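Local coordinates for protein glutathione s-transferase III (PDB 1AW9) that probably conjugates reduced glutathione to hydrophobic electrophiles, taking part in the detoxification of certain herbicides, at residues Gly7-Pro12 with Phe28-Val33. Numbering follows the deposited sequence.
Sequences GMPLSP and FEIVPV
The shortest polar bond here runs from the backbone N of G7 to the carbonyl O of V31, 2.7 Å long. Its N-H is bent modestly from straight (158°), and the donor stands 39° above the carbonyl plane. It extends the parallel ladder, in which E29 bonds to L3 and L5 and V31 to L5, one residue past the end of strand 3-6. G7 has phi near 155°, where a CB would be jammed against the carbonyl O of the preceding residue, so glycine fits the place. The carbonyl O of G7 turns toward segment 28-33 and meets carbon: CA of P32 lies 3.4 Å from it as a CA-H...O contact, and CG2 of I30 lies equally near. I30 puts that methyl there because CG2 is anti to the backbone N. P32 offers a compact ring, whose CG reaches CD of P9 at 4.0 Å, the two side chains crossing at about a right angle. This is the beta-alpha-beta start of the thioredoxin-like N-terminal domain: strand 3-6, helix 12-23, then strand 28-31 at the edge of the sheet. The loop between the first strand and the helix makes a type I turn from M8 to S11, closed by S11 N to M8 O (3.2 Å); proline's restricted phi suits P9 to its second position. S11, implicated in glutathione binding by a close relative, is the N-cap, its OG accepting a hydrogen bond from V14 N. P9 also rests on P211, and V33 packs against P215 of the second subunit.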
ATOM      1  N   GLY A   7       0.934 -30.864  -5.675  1.00 26.64           N
ATOM      2  CA  GLY A   7       1.383 -29.745  -4.885  1.00 27.45           C
ATOM      3  C   GLY A   7       2.536 -30.089  -3.993  1.00 28.53           C
ATOM      4  O   GLY A   7       2.948 -31.233  -3.885  1.00 27.07           O
ATOM      5  N   MET A   8       3.071 -29.063  -3.359  1.00 32.23           N
ATOM      6  CA  MET A   8       4.186 -29.203  -2.438  1.00 35.95           C
ATOM      7  C   MET A   8       3.638 -29.684  -1.109  1.00 36.10           C
ATOM      8  O   MET A   8       2.681 -29.103  -0.591  1.00 36.30           O
ATOM      9  CB  MET A   8       4.787 -27.830  -2.177  1.00 41.25           C
ATOM     10  CG  MET A   8       6.123 -27.538  -2.803  1.00 46.02           C
ATOM     11  SD  MET A   8       6.638 -25.965  -2.069  1.00 53.71           S
ATOM     12  CE  MET A   8       7.938 -26.497  -0.724  1.00 50.90           C
ATOM     13  N   PRO A   9       4.245 -30.727  -0.517  1.00 36.91           N
ATOM     14  CA  PRO A   9       3.743 -31.216   0.781  1.00 35.34           C
ATOM     15  C   PRO A   9       3.818 -30.209   1.952  1.00 33.73           C
ATOM     16  O   PRO A   9       3.173 -30.404   2.979  1.00 31.30           O
ATOM     17  CB  PRO A   9       4.580 -32.483   1.032  1.00 35.06           C
ATOM     18  CG  PRO A   9       5.767 -32.343   0.114  1.00 35.99           C
ATOM     19  CD  PRO A   9       5.188 -31.692  -1.114  1.00 36.68           C
ATOM     20  N   LEU A  10       4.562 -29.116   1.778  1.00 33.09           N
ATOM     21  CA  LEU A  10       4.688 -28.113   2.839  1.00 32.42           C
ATOM     22  C   LEU A  10       3.639 -27.019   2.794  1.00 29.70           C
ATOM     23  O   LEU A  10       3.431 -26.323   3.781  1.00 30.38           O
ATOM     24  CB  LEU A  10       6.072 -27.480   2.825  1.00 34.25           C
ATOM     25  CG  LEU A  10       7.106 -28.429   3.425  1.00 39.07           C
ATOM     26  CD1 LEU A  10       8.504 -27.873   3.222  1.00 40.66           C
ATOM     27  CD2 LEU A  10       6.806 -28.662   4.900  1.00 39.29           C
ATOM     28  N   SER A  11       3.019 -26.840   1.639  1.00 25.50           N
ATOM     29  CA  SER A  11       2.013 -25.825   1.472  1.00 23.41           C
ATOM     30  C   SER A  11       0.754 -26.130   2.297  1.00 24.14           C
ATOM     31  O   SER A  11       0.062 -27.139   2.054  1.00 24.05           O
ATOM     32  CB  SER A  11       1.687 -25.712  -0.003  1.00 21.61           C
ATOM     33  OG  SER A  11       0.305 -25.492  -0.190  1.00 25.58           O
ATOM     34  N   PRO A  12       0.385 -25.221   3.228  1.00 22.38           N
ATOM     35  CA  PRO A  12      -0.799 -25.442   4.062  1.00 22.00           C
ATOM     36  C   PRO A  12      -2.087 -25.649   3.265  1.00 20.92           C
ATOM     37  O   PRO A  12      -3.070 -26.198   3.773  1.00 21.89           O
ATOM     38  CB  PRO A  12      -0.877 -24.159   4.916  1.00 23.25           C
ATOM     39  CG  PRO A  12       0.518 -23.665   4.982  1.00 24.33           C
ATOM     40  CD  PRO A  12       1.025 -23.933   3.556  1.00 23.43           C
ATOM     41  N   PHE A  28      -4.187 -41.874  -1.526  1.00 30.40           N
ATOM     42  CA  PHE A  28      -3.752 -40.808  -2.413  1.00 30.83           C
ATOM     43  C   PHE A  28      -2.269 -40.600  -2.330  1.00 30.36           C
ATOM     44  O   PHE A  28      -1.636 -41.065  -1.398  1.00 30.30           O
ATOM     45  CB  PHE A  28      -4.448 -39.485  -2.026  1.00 30.12           C
ATOM     46  CG  PHE A  28      -4.021 -38.940  -0.680  1.00 29.07           C
ATOM     47  CD1 PHE A  28      -4.699 -39.313   0.490  1.00 28.00           C
ATOM     48  CD2 PHE A  28      -2.951 -38.054  -0.582  1.00 26.51           C
ATOM     49  CE1 PHE A  28      -4.314 -38.812   1.723  1.00 27.21           C
ATOM     50  CE2 PHE A  28      -2.562 -37.550   0.646  1.00 25.50           C
ATOM     51  CZ  PHE A  28      -3.243 -37.926   1.801  1.00 26.11           C
ATOM     52  N   GLU A  29      -1.702 -39.947  -3.336  1.00 33.58           N
ATOM     53  CA  GLU A  29      -0.280 -39.624  -3.299  1.00 35.90           C
ATOM     54  C   GLU A  29      -0.135 -38.128  -3.591  1.00 33.99           C
ATOM     55  O   GLU A  29      -0.928 -37.553  -4.314  1.00 31.93           O
ATOM     56  CB  GLU A  29       0.557 -40.509  -4.231  1.00 40.55           C
ATOM     57  CG  GLU A  29       0.184 -40.491  -5.718  1.00 50.47           C
ATOM     58  CD  GLU A  29       1.388 -40.865  -6.634  1.00 56.26           C
ATOM     59  OE1 GLU A  29       2.524 -41.092  -6.113  1.00 58.46           O
ATOM     60  OE2 GLU A  29       1.201 -40.907  -7.882  1.00 58.64           O
ATOM     61  N   ILE A  30       0.794 -37.475  -2.917  1.00 32.33           N
ATOM     62  CA  ILE A  30       0.968 -36.062  -3.125  1.00 32.73           C
ATOM     63  C   ILE A  30       2.049 -35.908  -4.140  1.00 34.36           C
ATOM     64  O   ILE A  30       3.203 -36.211  -3.853  1.00 34.79           O
ATOM     65  CB  ILE A  30       1.408 -35.352  -1.847  1.00 32.17           C
ATOM     66  CG1 ILE A  30       0.300 -35.418  -0.790  1.00 31.70           C
ATOM     67  CG2 ILE A  30       1.768 -33.923  -2.165  1.00 33.07           C
ATOM     68  CD1 ILE A  30       0.665 -34.790   0.527  1.00 30.48           C
ATOM     69  N   VAL A  31       1.681 -35.440  -5.328  1.00 36.23           N
ATOM     70  CA  VAL A  31       2.633 -35.236  -6.420  1.00 37.45           C
ATOM     71  C   VAL A  31       3.117 -33.793  -6.551  1.00 37.58           C
ATOM     72  O   VAL A  31       2.318 -32.914  -6.857  1.00 35.54           O
ATOM     73  CB  VAL A  31       1.996 -35.541  -7.782  1.00 37.14           C
ATOM     74  CG1 VAL A  31       3.086 -35.637  -8.850  1.00 37.34           C
ATOM     75  CG2 VAL A  31       1.114 -36.757  -7.706  1.00 37.55           C
ATOM     76  N   PRO A  32       4.410 -33.532  -6.301  1.00 39.08           N
ATOM     77  CA  PRO A  32       4.950 -32.167  -6.429  1.00 41.74           C
ATOM     78  C   PRO A  32       5.085 -31.859  -7.923  1.00 43.33           C
ATOM     79  O   PRO A  32       5.419 -32.750  -8.700  1.00 44.25           O
ATOM     80  CB  PRO A  32       6.317 -32.263  -5.747  1.00 40.24           C
ATOM     81  CG  PRO A  32       6.089 -33.320  -4.711  1.00 40.35           C
ATOM     82  CD  PRO A  32       5.314 -34.367  -5.497  1.00 39.74           C
ATOM     83  N   VAL A  33       4.760 -30.627  -8.321  1.00 44.54           N
ATOM     84  CA  VAL A  33       4.816 -30.226  -9.720  1.00 45.57           C
ATOM     85  C   VAL A  33       5.533 -28.932 -10.006  1.00 46.92           C
ATOM     86  O   VAL A  33       5.614 -28.033  -9.170  1.00 44.37           O
ATOM     87  CB  VAL A  33       3.407 -30.126 -10.383  1.00 46.50           C
ATOM     88  CG1 VAL A  33       2.951 -31.501 -10.841  1.00 49.19           C
ATOM     89  CG2 VAL A  33       2.380 -29.479  -9.433  1.00 44.78           C
TER